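Local coordinates for protein cytochrome c552 (Thermochromatium tepidum, PDB 5ZE8) that binds five c-type hemes in a single chain and, as a low-potential multiheme cytochrome, probably carries electrons in a purple sulfur photosynthetic bacterium, at residues A[285-290]-A[427-432]; A[303-308]-A[381-386]. One frame throughout, in Å; residues are numbered along the deposited sequence.

Interaction 1 (A[285-290]-A[427-432])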
ATOM      1  N   ILE A 285       0.360 -11.645  -9.510  1.00 14.34           N
ATOM      2  CA  ILE A 285      -0.660 -12.496 -10.091  1.00 13.44           C
ATOM      3  C   ILE A 285       0.010 -13.522 -11.042  1.00 13.76           C
ATOM      4  O   ILE A 285       1.112 -13.258 -11.528  1.00 14.01           O
ATOM      5  CB  ILE A 285      -1.781 -11.725 -10.851  1.00 15.08           C
ATOM      6  CG1 ILE A 285      -1.377 -11.192 -12.240  1.00 16.75           C
ATOM      7  CG2 ILE A 285      -2.350 -10.683  -9.948  1.00 15.31           C
ATOM      8  CD1 ILE A 285      -0.230 -10.240 -12.255  1.00 17.40           C
ATOM      9  N   VAL A 286      -0.687 -14.587 -11.351  1.00 15.00           N
ATOM     10  CA  VAL A 286      -0.405 -15.457 -12.476  1.00 14.17           C
ATOM     11  C   VAL A 286      -1.479 -15.249 -13.549  1.00 13.78           C
ATOM     12  O   VAL A 286      -2.662 -15.440 -13.240  1.00 15.39           O
ATOM     13  CB  VAL A 286      -0.349 -16.916 -12.049  1.00 15.48           C
ATOM     14  CG1 VAL A 286       0.258 -17.777 -13.198  1.00 16.97           C
ATOM     15  CG2 VAL A 286       0.514 -17.071 -10.834  1.00 16.66           C
ATOM     16  N   PHE A 287      -1.057 -14.862 -14.725  1.00 15.32           N
ATOM     17  CA  PHE A 287      -1.949 -14.537 -15.816  1.00 13.66           C
ATOM     18  C   PHE A 287      -1.730 -15.451 -16.994  1.00 16.88           C
ATOM     19  O   PHE A 287      -0.600 -15.603 -17.419  1.00 19.18           O
ATOM     20  CB  PHE A 287      -1.680 -13.088 -16.174  1.00 15.68           C
ATOM     21  CG  PHE A 287      -2.622 -12.526 -17.229  1.00 15.59           C
ATOM     22  CD1 PHE A 287      -3.891 -12.190 -16.920  1.00 18.83           C
ATOM     23  CD2 PHE A 287      -2.156 -12.345 -18.510  1.00 15.99           C
ATOM     24  CE1 PHE A 287      -4.718 -11.619 -17.925  1.00 19.96           C
ATOM     25  CE2 PHE A 287      -2.956 -11.789 -19.489  1.00 16.61           C
ATOM     26  CZ  PHE A 287      -4.236 -11.440 -19.195  1.00 18.78           C
ATOM     27  N   ASP A 288      -2.771 -16.056 -17.503  1.00 16.90           N
ATOM     28  CA  ASP A 288      -2.624 -16.929 -18.700  1.00 18.97           C
ATOM     29  C   ASP A 288      -3.866 -16.898 -19.573  1.00 19.55           C
ATOM     30  O   ASP A 288      -4.955 -16.648 -19.108  1.00 18.95           O
ATOM     31  CB  ASP A 288      -2.322 -18.357 -18.254  1.00 21.93           C
ATOM     32  CG  ASP A 288      -1.627 -19.191 -19.325  1.00 25.94           C
ATOM     33  OD1 ASP A 288      -0.961 -18.645 -20.263  1.00 25.57           O
ATOM     34  OD2 ASP A 288      -1.765 -20.417 -19.129  1.00 29.59           O
ATOM     35  N   LEU A 289      -3.634 -17.088 -20.882  1.00 19.15           N
ATOM     36  CA  LEU A 289      -4.682 -17.075 -21.906  1.00 18.50           C
ATOM     37  C   LEU A 289      -4.590 -18.402 -22.651  1.00 17.99           C
ATOM     38  O   LEU A 289      -3.488 -18.788 -23.009  1.00 18.98           O
ATOM     39  CB  LEU A 289      -4.399 -15.999 -22.912  1.00 19.47           C
ATOM     40  CG  LEU A 289      -5.169 -15.998 -24.241  1.00 18.71           C
ATOM     41  CD1 LEU A 289      -6.620 -15.735 -23.889  1.00 19.00           C
ATOM     42  CD2 LEU A 289      -4.650 -14.874 -25.066  1.00 18.31           C
ATOM     43  N   THR A 290      -5.717 -19.081 -22.698  1.00 20.50           N
ATOM     44  CA  THR A 290      -5.915 -20.340 -23.462  1.00 22.22           C
ATOM     45  C   THR A 290      -6.967 -20.118 -24.524  1.00 23.21           C
ATOM     46  O   THR A 290      -7.875 -19.347 -24.330  1.00 22.52           O
ATOM     47  CB  THR A 290      -6.308 -21.564 -22.584  1.00 24.61           C
ATOM     48  OG1 THR A 290      -7.533 -21.382 -21.813  1.00 24.07           O
ATOM     49  CG2 THR A 290      -5.220 -21.869 -21.763  1.00 24.45           C
ATOM     50  N   LEU A 427       1.157  -1.766 -17.366  1.00 17.21           N
ATOM     51  CA  LEU A 427       1.004  -3.126 -17.918  1.00 17.84           C
ATOM     52  C   LEU A 427       1.681  -4.110 -17.008  1.00 18.08           C
ATOM     53  O   LEU A 427       2.934  -4.100 -16.853  1.00 19.24           O
ATOM     54  CB  LEU A 427       1.618  -3.208 -19.367  1.00 19.49           C
ATOM     55  CG  LEU A 427       1.520  -4.572 -20.039  1.00 19.93           C
ATOM     56  CD1 LEU A 427       0.060  -4.952 -20.238  1.00 19.08           C
ATOM     57  CD2 LEU A 427       2.219  -4.542 -21.421  1.00 21.51           C
ATOM     58  N   ILE A 428       0.917  -4.975 -16.383  1.00 15.45           N
ATOM     59  CA  ILE A 428       1.443  -5.910 -15.400  1.00 16.70           C
ATOM     60  C   ILE A 428       1.445  -7.394 -15.815  1.00 16.86           C
ATOM     61  O   ILE A 428       1.975  -8.217 -15.102  1.00 18.48           O
ATOM     62  CB  ILE A 428       0.803  -5.726 -13.977  1.00 17.34           C
ATOM     63  CG1 ILE A 428      -0.712  -6.068 -13.930  1.00 17.57           C
ATOM     64  CG2 ILE A 428       1.042  -4.298 -13.508  1.00 17.38           C
ATOM     65  CD1 ILE A 428      -1.308  -6.337 -12.510  1.00 17.22           C
ATOM     66  N   ALA A 429       0.795  -7.752 -16.953  1.00 15.09           N
ATOM     67  CA  ALA A 429       0.779  -9.103 -17.452  1.00 15.15           C
ATOM     68  C   ALA A 429       0.398  -9.068 -18.900  1.00 14.57           C
ATOM     69  O   ALA A 429      -0.442  -8.266 -19.320  1.00 14.88           O
ATOM     70  CB  ALA A 429      -0.180 -10.010 -16.726  1.00 17.50           C
ATOM     71  N   VAL A 430       0.995 -10.016 -19.663  1.00 16.21           N
ATOM     72  CA  VAL A 430       0.679 -10.120 -21.105  1.00 16.87           C
ATOM     73  C   VAL A 430       0.672 -11.592 -21.433  1.00 19.87           C
ATOM     74  O   VAL A 430       1.547 -12.319 -20.988  1.00 20.24           O
ATOM     75  CB  VAL A 430       1.709  -9.430 -21.986  1.00 18.64           C
ATOM     76  CG1 VAL A 430       1.331  -9.599 -23.485  1.00 17.87           C
ATOM     77  CG2 VAL A 430       1.758  -7.947 -21.765  1.00 22.25           C
ATOM     78  N   SER A 431      -0.263 -12.045 -22.273  1.00 15.78           N
ATOM     79  CA  SER A 431      -0.266 -13.402 -22.800  1.00 16.27           C
ATOM     80  C   SER A 431      -0.721 -13.329 -24.243  1.00 16.99           C
ATOM     81  O   SER A 431      -1.742 -12.706 -24.519  1.00 18.22           O
ATOM     82  CB  SER A 431      -1.129 -14.301 -22.002  1.00 18.72           C
ATOM     83  OG  SER A 431      -0.970 -15.677 -22.332  1.00 21.02           O
ATOM     84  N   GLU A 432       0.027 -14.006 -25.123  1.00 16.61           N
ATOM     85  CA  GLU A 432      -0.276 -14.055 -26.591  1.00 18.17           C
ATOM     86  C   GLU A 432      -0.501 -15.482 -27.007  1.00 18.40           C
ATOM     87  O   GLU A 432       0.251 -16.377 -26.563  1.00 19.39           O
ATOM     88  CB  GLU A 432       0.878 -13.529 -27.426  1.00 19.83           C
ATOM     89  CG  GLU A 432       0.948 -11.978 -27.490  1.00 19.51           C
ATOM     90  CD  GLU A 432       1.966 -11.471 -28.482  1.00 21.58           C
ATOM     91  OE1 GLU A 432       2.958 -12.238 -28.748  1.00 22.78           O
ATOM     92  OE2 GLU A 432       1.860 -10.306 -28.929  1.00 21.33           O
TER
HETATM   93  O   HOH W   1       1.160 -16.748 -21.227  1.00 25.51           O
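Phe287 and Ser431 reach each other's strands because both first torsions are extended: the ring carbon CG of Phe287 lies anti to the backbone N (chi1 -175°), and OG of Ser431 does likewise. The first torsion carries the Phe287 ring across the gap toward Ala429, whose methyl CB sits 3.5 Å from Phe287 CB and approaches the ring obliquely. Farther out, the edge of the ring meets the backbone of the other strand, with Phe287 CE2 3.9 Å from Ser431 N, and that nitrogen lies near the ring plane. The torsion of Ser431 places its OG beside the backbone of Leu289: Leu289 N donates to Ser431 OG at 3.3 Å, a weak bond with an N-H...O angle of only 131°. The same hydroxyl is 2.6 Å from the oxygen of water 1, which in turn donates to Asp288 OD1 at 3.0 Å; the water thus spans the 3.6 Å between Asp288 OD1 and Ser431 OG. At the other end, Ile285 and Ile428 cross at about a right angle, their CD1 methyls 4.1 Å apart. An alanine in place of Phe287 would probably leave the methyl of Ala429 and the backbone of Ser431 without their aromatic neighbour and open a gap between the strands. Within its own sheet Phe287 also touches Val302 and Ile304, and across the interface Leu323 of strand 320-328. The axes run 20° from parallel at a closest approach of 6.3 Å, and no backbone-to-backbone hydrogen bond joins them. Strand 426-434 carries a classic beta bulge, where Ile428 and Ala429 sit opposite the single residue Leu402 of strand 397-405. The arrangement is that of two edge strands meeting where two antiparallel sheets come together, joined by side chains and the weak bond to Ser431 OG.

Interaction 2 (A[303-308]-A[381-386]). With HEC (heme c), chain F.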
ATOM      1  N   TRP A 303      -7.267 -16.681 -17.430  1.00 15.64           N
ATOM      2  CA  TRP A 303      -7.122 -17.117 -16.035  1.00 17.74           C
ATOM      3  C   TRP A 303      -6.236 -16.142 -15.277  1.00 14.15           C
ATOM      4  O   TRP A 303      -5.091 -15.815 -15.740  1.00 14.43           O
ATOM      5  CB  TRP A 303      -6.521 -18.533 -16.003  1.00 21.01           C
ATOM      6  CG  TRP A 303      -7.240 -19.520 -16.927  1.00 27.33           C
ATOM      7  CD1 TRP A 303      -7.009 -19.723 -18.286  1.00 34.00           C
ATOM      8  CD2 TRP A 303      -8.299 -20.403 -16.573  1.00 31.85           C
ATOM      9  NE1 TRP A 303      -7.874 -20.687 -18.785  1.00 34.15           N
ATOM     10  CE2 TRP A 303      -8.675 -21.122 -17.760  1.00 33.23           C
ATOM     11  CE3 TRP A 303      -8.982 -20.664 -15.376  1.00 34.77           C
ATOM     12  CZ2 TRP A 303      -9.692 -22.079 -17.760  1.00 33.56           C
ATOM     13  CZ3 TRP A 303     -10.005 -21.624 -15.394  1.00 33.50           C
ATOM     14  CH2 TRP A 303     -10.342 -22.312 -16.586  1.00 37.22           C
ATOM     15  N   ILE A 304      -6.758 -15.670 -14.159  1.00 13.73           N
ATOM     16  CA  ILE A 304      -5.965 -14.692 -13.352  1.00 14.77           C
ATOM     17  C   ILE A 304      -5.973 -15.228 -11.907  1.00 13.56           C
ATOM     18  O   ILE A 304      -7.008 -15.170 -11.264  1.00 15.17           O
ATOM     19  CB  ILE A 304      -6.546 -13.276 -13.396  1.00 15.96           C
ATOM     20  CG1 ILE A 304      -6.886 -12.892 -14.845  1.00 17.34           C
ATOM     21  CG2 ILE A 304      -5.508 -12.331 -12.814  1.00 15.03           C
ATOM     22  CD1 ILE A 304      -7.461 -11.507 -14.980  1.00 18.63           C
ATOM     23  N   ARG A 305      -4.820 -15.691 -11.430  1.00 14.22           N
ATOM     24  CA  ARG A 305      -4.703 -16.119 -10.026  1.00 13.75           C
ATOM     25  C   ARG A 305      -4.027 -15.020  -9.187  1.00 12.69           C
ATOM     26  O   ARG A 305      -2.915 -14.555  -9.504  1.00 13.01           O
ATOM     27  CB  ARG A 305      -3.851 -17.362  -9.929  1.00 14.78           C
ATOM     28  CG  ARG A 305      -3.470 -17.744  -8.487  1.00 17.39           C
ATOM     29  CD  ARG A 305      -2.750 -19.131  -8.426  1.00 19.67           C
ATOM     30  NE  ARG A 305      -2.302 -19.433  -7.071  1.00 23.72           N
ATOM     31  CZ  ARG A 305      -1.272 -20.230  -6.729  1.00 24.53           C
ATOM     32  NH1 ARG A 305      -0.628 -20.953  -7.644  1.00 26.13           N
ATOM     33  NH2 ARG A 305      -0.896 -20.301  -5.458  1.00 23.74           N
ATOM     34  N   ASN A 306      -4.737 -14.592  -8.141  1.00 12.69           N
ATOM     35  CA  ASN A 306      -4.180 -13.682  -7.135  1.00 13.15           C
ATOM     36  C   ASN A 306      -3.286 -14.523  -6.216  1.00 13.57           C
ATOM     37  O   ASN A 306      -3.759 -15.422  -5.524  1.00 15.43           O
ATOM     38  CB  ASN A 306      -5.321 -13.088  -6.346  1.00 11.64           C
ATOM     39  CG  ASN A 306      -4.878 -12.154  -5.267  1.00 11.49           C
ATOM     40  OD1 ASN A 306      -3.721 -11.798  -5.222  1.00 12.75           O
ATOM     41  ND2 ASN A 306      -5.786 -11.811  -4.347  1.00 11.98           N
ATOM     42  N   LEU A 307      -2.026 -14.167  -6.195  1.00 12.76           N
ATOM     43  CA  LEU A 307      -1.030 -14.828  -5.325  1.00 13.47           C
ATOM     44  C   LEU A 307      -1.045 -14.272  -3.900  1.00 13.76           C
ATOM     45  O   LEU A 307      -0.222 -14.753  -3.048  1.00 14.31           O
ATOM     46  CB  LEU A 307       0.377 -14.657  -5.906  1.00 15.28           C
ATOM     47  CG  LEU A 307       0.571 -15.510  -7.172  1.00 16.43           C
ATOM     48  CD1 LEU A 307       1.818 -15.047  -7.924  1.00 18.87           C
ATOM     49  CD2 LEU A 307       0.470 -17.027  -6.914  1.00 15.73           C
ATOM     50  N   GLN A 308      -1.876 -13.267  -3.583  1.00 12.79           N
ATOM     51  CA  GLN A 308      -1.819 -12.548  -2.314  1.00 13.12           C
ATOM     52  C   GLN A 308      -2.874 -13.065  -1.353  1.00 13.65           C
ATOM     53  O   GLN A 308      -3.957 -13.548  -1.788  1.00 12.98           O
ATOM     54  CB  GLN A 308      -2.074 -11.057  -2.616  1.00 12.55           C
ATOM     55  CG  GLN A 308      -1.111 -10.490  -3.667  1.00 12.98           C
ATOM     56  CD  GLN A 308      -1.726  -9.328  -4.429  1.00 15.47           C
ATOM     57  OE1 GLN A 308      -2.382  -8.418  -3.831  1.00 15.07           O
ATOM     58  NE2 GLN A 308      -1.531  -9.333  -5.716  1.00 16.48           N
ATOM     59  N   HIS A 381      -6.416 -14.956  -2.605  1.00 14.39           N
ATOM     60  CA  HIS A 381      -6.059 -16.177  -3.292  1.00 15.93           C
ATOM     61  C   HIS A 381      -7.039 -16.697  -4.346  1.00 14.54           C
ATOM     62  O   HIS A 381      -7.065 -17.882  -4.671  1.00 17.09           O
ATOM     63  CB  HIS A 381      -5.677 -17.281  -2.273  1.00 18.12           C
ATOM     64  CG  HIS A 381      -6.802 -17.787  -1.445  1.00 22.71           C
ATOM     65  ND1 HIS A 381      -7.010 -17.374  -0.145  1.00 30.04           N
ATOM     66  CD2 HIS A 381      -7.814 -18.638  -1.732  1.00 28.17           C
ATOM     67  CE1 HIS A 381      -8.111 -17.940   0.330  1.00 26.73           C
ATOM     68  NE2 HIS A 381      -8.602 -18.737  -0.602  1.00 32.75           N
ATOM     69  N   GLU A 382      -7.833 -15.770  -4.961  1.00 14.70           N
ATOM     70  CA  GLU A 382      -8.817 -16.163  -5.907  1.00 16.10           C
ATOM     71  C   GLU A 382      -8.170 -16.423  -7.271  1.00 17.11           C
ATOM     72  O   GLU A 382      -7.268 -15.685  -7.686  1.00 16.25           O
ATOM     73  CB  GLU A 382      -9.845 -15.052  -6.106  1.00 17.29           C
ATOM     74  CG  GLU A 382     -10.940 -15.413  -7.110  1.00 17.03           C
ATOM     75  CD  GLU A 382     -11.923 -14.289  -7.439  1.00 20.77           C
ATOM     76  OE1 GLU A 382     -11.843 -13.126  -6.924  1.00 17.69           O
ATOM     77  OE2 GLU A 382     -12.845 -14.635  -8.250  1.00 19.16           O
ATOM     78  N   THR A 383      -8.667 -17.473  -7.986  1.00 17.68           N
ATOM     79  CA  THR A 383      -8.381 -17.653  -9.385  1.00 17.83           C
ATOM     80  C   THR A 383      -9.706 -17.366 -10.125  1.00 18.27           C
ATOM     81  O   THR A 383     -10.716 -18.052  -9.889  1.00 21.34           O
ATOM     82  CB  THR A 383      -7.803 -19.034  -9.744  1.00 19.56           C
ATOM     83  OG1 THR A 383      -6.588 -19.259  -9.041  1.00 18.91           O
ATOM     84  CG2 THR A 383      -7.705 -19.109 -11.281  1.00 22.62           C
ATOM     85  N   ARG A 384      -9.713 -16.300 -10.931  1.00 18.23           N
ATOM     86  CA  ARG A 384     -10.871 -15.886 -11.738  1.00 16.64           C
ATOM     87  C   ARG A 384     -10.655 -16.290 -13.188  1.00 18.23           C
ATOM     88  O   ARG A 384      -9.588 -16.083 -13.753  1.00 17.67           O
ATOM     89  CB  ARG A 384     -11.000 -14.367 -11.661  1.00 17.90           C
ATOM     90  CG  ARG A 384     -12.152 -13.671 -12.399  1.00 19.50           C
ATOM     91  CD  ARG A 384     -13.348 -13.352 -11.631  1.00 21.54           C
ATOM     92  NE  ARG A 384     -13.112 -12.712 -10.346  1.00 18.90           N
ATOM     93  CZ  ARG A 384     -13.201 -11.413 -10.056  1.00 16.80           C
ATOM     94  NH1 ARG A 384     -13.552 -10.460 -10.959  1.00 17.34           N
ATOM     95  NH2 ARG A 384     -12.924 -11.081  -8.784  1.00 17.30           N
ATOM     96  N   GLU A 385     -11.669 -16.924 -13.747  1.00 18.52           N
ATOM     97  CA  GLU A 385     -11.747 -17.352 -15.115  1.00 20.11           C
ATOM     98  C   GLU A 385     -12.723 -16.442 -15.838  1.00 18.02           C
ATOM     99  O   GLU A 385     -13.837 -16.243 -15.394  1.00 22.47           O
ATOM    100  CB  GLU A 385     -12.306 -18.783 -15.158  1.00 22.87           C
ATOM    101  CG  GLU A 385     -12.574 -19.416 -16.510  1.00 29.69           C
ATOM    102  CD  GLU A 385     -13.362 -20.765 -16.344  1.00 30.76           C
ATOM    103  OE1 GLU A 385     -13.389 -21.333 -15.220  1.00 43.78           O
ATOM    104  OE2 GLU A 385     -13.935 -21.276 -17.343  1.00 45.93           O
ATOM    105  N   LEU A 386     -12.289 -15.847 -16.944  0.50 20.11           N
ATOM    106  CA  LEU A 386     -13.195 -15.104 -17.811  0.50 20.22           C
ATOM    107  C   LEU A 386     -13.178 -15.694 -19.201  0.50 21.98           C
ATOM    108  O   LEU A 386     -12.106 -15.818 -19.806  0.50 22.62           O
ATOM    109  CB  LEU A 386     -12.819 -13.618 -17.887  0.50 21.19           C
ATOM    110  CG  LEU A 386     -12.835 -12.805 -16.588  0.50 23.41           C
ATOM    111  CD1 LEU A 386     -12.572 -11.340 -16.905  0.50 22.98           C
ATOM    112  CD2 LEU A 386     -14.146 -12.946 -15.820  0.50 22.72           C
TER
HETATM  113 FE   HEC F 505       0.691  -7.378   0.577  1.00 10.93          FE
HETATM  114  CHA HEC F 505       0.659  -5.485  -2.176  1.00 10.66           C
HETATM  115  CHB HEC F 505      -0.104  -4.681   2.525  1.00 11.64           C
HETATM  116  CHC HEC F 505       0.522  -9.389   3.357  1.00 11.05           C
HETATM  117  CHD HEC F 505       1.978  -9.982  -1.240  1.00 11.41           C
HETATM  118  NA  HEC F 505       0.320  -5.453   0.273  1.00  9.91           N
HETATM  119  C1A HEC F 505       0.299  -4.852  -1.004  1.00 10.29           C
HETATM  120  C2A HEC F 505      -0.025  -3.459  -0.878  1.00 10.56           C
HETATM  121  C3A HEC F 505      -0.207  -3.265   0.466  1.00 12.11           C
HETATM  122  C4A HEC F 505      -0.004  -4.478   1.172  1.00 12.88           C
HETATM  123  CMA HEC F 505      -0.618  -1.970   1.174  1.00 12.59           C
HETATM  124  CAA HEC F 505      -0.217  -2.448  -2.034  1.00 11.24           C
HETATM  125  CBA HEC F 505      -1.620  -2.535  -2.625  1.00 11.77           C
HETATM  126  CGA HEC F 505      -1.901  -1.572  -3.751  1.00 13.30           C
HETATM  127  O1A HEC F 505      -2.195  -0.376  -3.514  1.00 11.65           O
HETATM  128  O2A HEC F 505      -1.810  -2.018  -4.936  1.00 13.72           O
HETATM  129  NB  HEC F 505       0.301  -7.121   2.562  1.00 11.41           N
HETATM  130  C1B HEC F 505       0.058  -5.901   3.132  1.00 11.33           C
HETATM  131  C2B HEC F 505      -0.149  -6.062   4.528  1.00 10.62           C
HETATM  132  C3B HEC F 505      -0.003  -7.411   4.840  1.00 11.81           C
HETATM  133  C4B HEC F 505       0.271  -8.050   3.533  1.00 10.61           C
HETATM  134  CMB HEC F 505      -0.519  -4.971   5.543  1.00 11.16           C
HETATM  135  CAB HEC F 505      -0.220  -8.179   6.079  1.00 11.37           C
HETATM  136  CBB HEC F 505      -1.483  -8.014   6.667  1.00 11.71           C
HETATM  137  NC  HEC F 505       1.154  -9.313   0.978  1.00 10.32           N
HETATM  138  C1C HEC F 505       0.968  -9.926   2.179  1.00 11.71           C
HETATM  139  C2C HEC F 505       1.548 -11.232   2.079  1.00 10.79           C
HETATM  140  C3C HEC F 505       2.010 -11.431   0.806  1.00 11.88           C
HETATM  141  C4C HEC F 505       1.705 -10.206   0.093  1.00 11.17           C
HETATM  142  CMC HEC F 505       1.686 -12.212   3.242  1.00 12.22           C
HETATM  143  CAC HEC F 505       2.678 -12.619   0.130  1.00 12.16           C
HETATM  144  CBC HEC F 505       2.020 -13.863   0.219  1.00 14.14           C
HETATM  145  ND  HEC F 505       1.131  -7.665  -1.292  1.00 11.64           N
HETATM  146  C1D HEC F 505       1.736  -8.767  -1.887  1.00 11.87           C
HETATM  147  C2D HEC F 505       2.069  -8.512  -3.305  1.00 11.41           C
HETATM  148  C3D HEC F 505       1.678  -7.262  -3.615  1.00 11.42           C
HETATM  149  C4D HEC F 505       1.115  -6.785  -2.316  1.00 10.50           C
HETATM  150  CMD HEC F 505       2.680  -9.506  -4.220  1.00 12.47           C
HETATM  151  CAD HEC F 505       1.794  -6.497  -4.899  1.00 11.54           C
HETATM  152  CBD HEC F 505       0.443  -6.079  -5.428  1.00 12.30           C
HETATM  153  CGD HEC F 505       0.112  -4.597  -5.352  1.00 12.21           C
HETATM  154  O1D HEC F 505       0.987  -3.757  -5.158  1.00 14.70           O
HETATM  155  O2D HEC F 505      -1.068  -4.322  -5.517  1.00 14.53           O
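The indole of Trp303 carries Glu385 on one face: CG of Glu385 stands 3.8 Å from the centroid of the six-membered ring, 21° off its normal, a CH-pi contact. The two side chains run side by side, and the carboxylate, its plane turned 30° from the indole, continues over the rim, while Trp303 NE1 is held by Thr290. The guanidinium of Arg305 has CD2 of Leu307 over the centre of one face. That of Arg384 meets the carboxylate of Glu382 at its edge: NE reaches Glu382 OE2 at 2.9 Å and NH2 reaches OE1 at 3.0 Å, a side-on salt bridge using one nitrogen per oxygen. Trp303, Arg305, Thr383 and Glu385 share one side of an antiparallel pair of strands, and Ile304 and Arg384 the other. Ile304 with Arg384 is the hydrogen-bonded pair, bound both ways, with Ile304 N to Arg384 O at 2.9 Å; flanking it, Trp303 with Glu385 and Arg305 with Thr383 are non-hydrogen-bonded pairs. Asn306 N then donates to Glu382 O at 2.8 Å, nearly straight at 170°. Asn306 OD1 accepts from Gln308 N at 2.9 Å, closing an Asx turn as the strand ends. Past it, His381 N bonds Gln308 O, and Gln308 lays its CG 3.8 Å from C2D of a heme c.

Interactions 1 and 2 meet through neighbouring strands of one three-strand sheet, 285-294 and 297-306, with their centres 11 Å apart. Two probable backbone hydrogen bonds join them, Val286 O to Arg305 N at 2.8 Å and Asp288 O to Trp303 N at 2.9 Å, and Phe287 CD1 packs on Ile304 CG1 at 3.7 Å. Interaction 2 thus extends the sheet laterally to 383-391, whereas interaction 1 attaches it to the other sheet. Both approach heme c at one end: Gln308 belongs to a heme pocket and is bonded through NE2 to Ser284 O, next in sequence to Ile285, whose side chain is about 7 Å from a bound heme c.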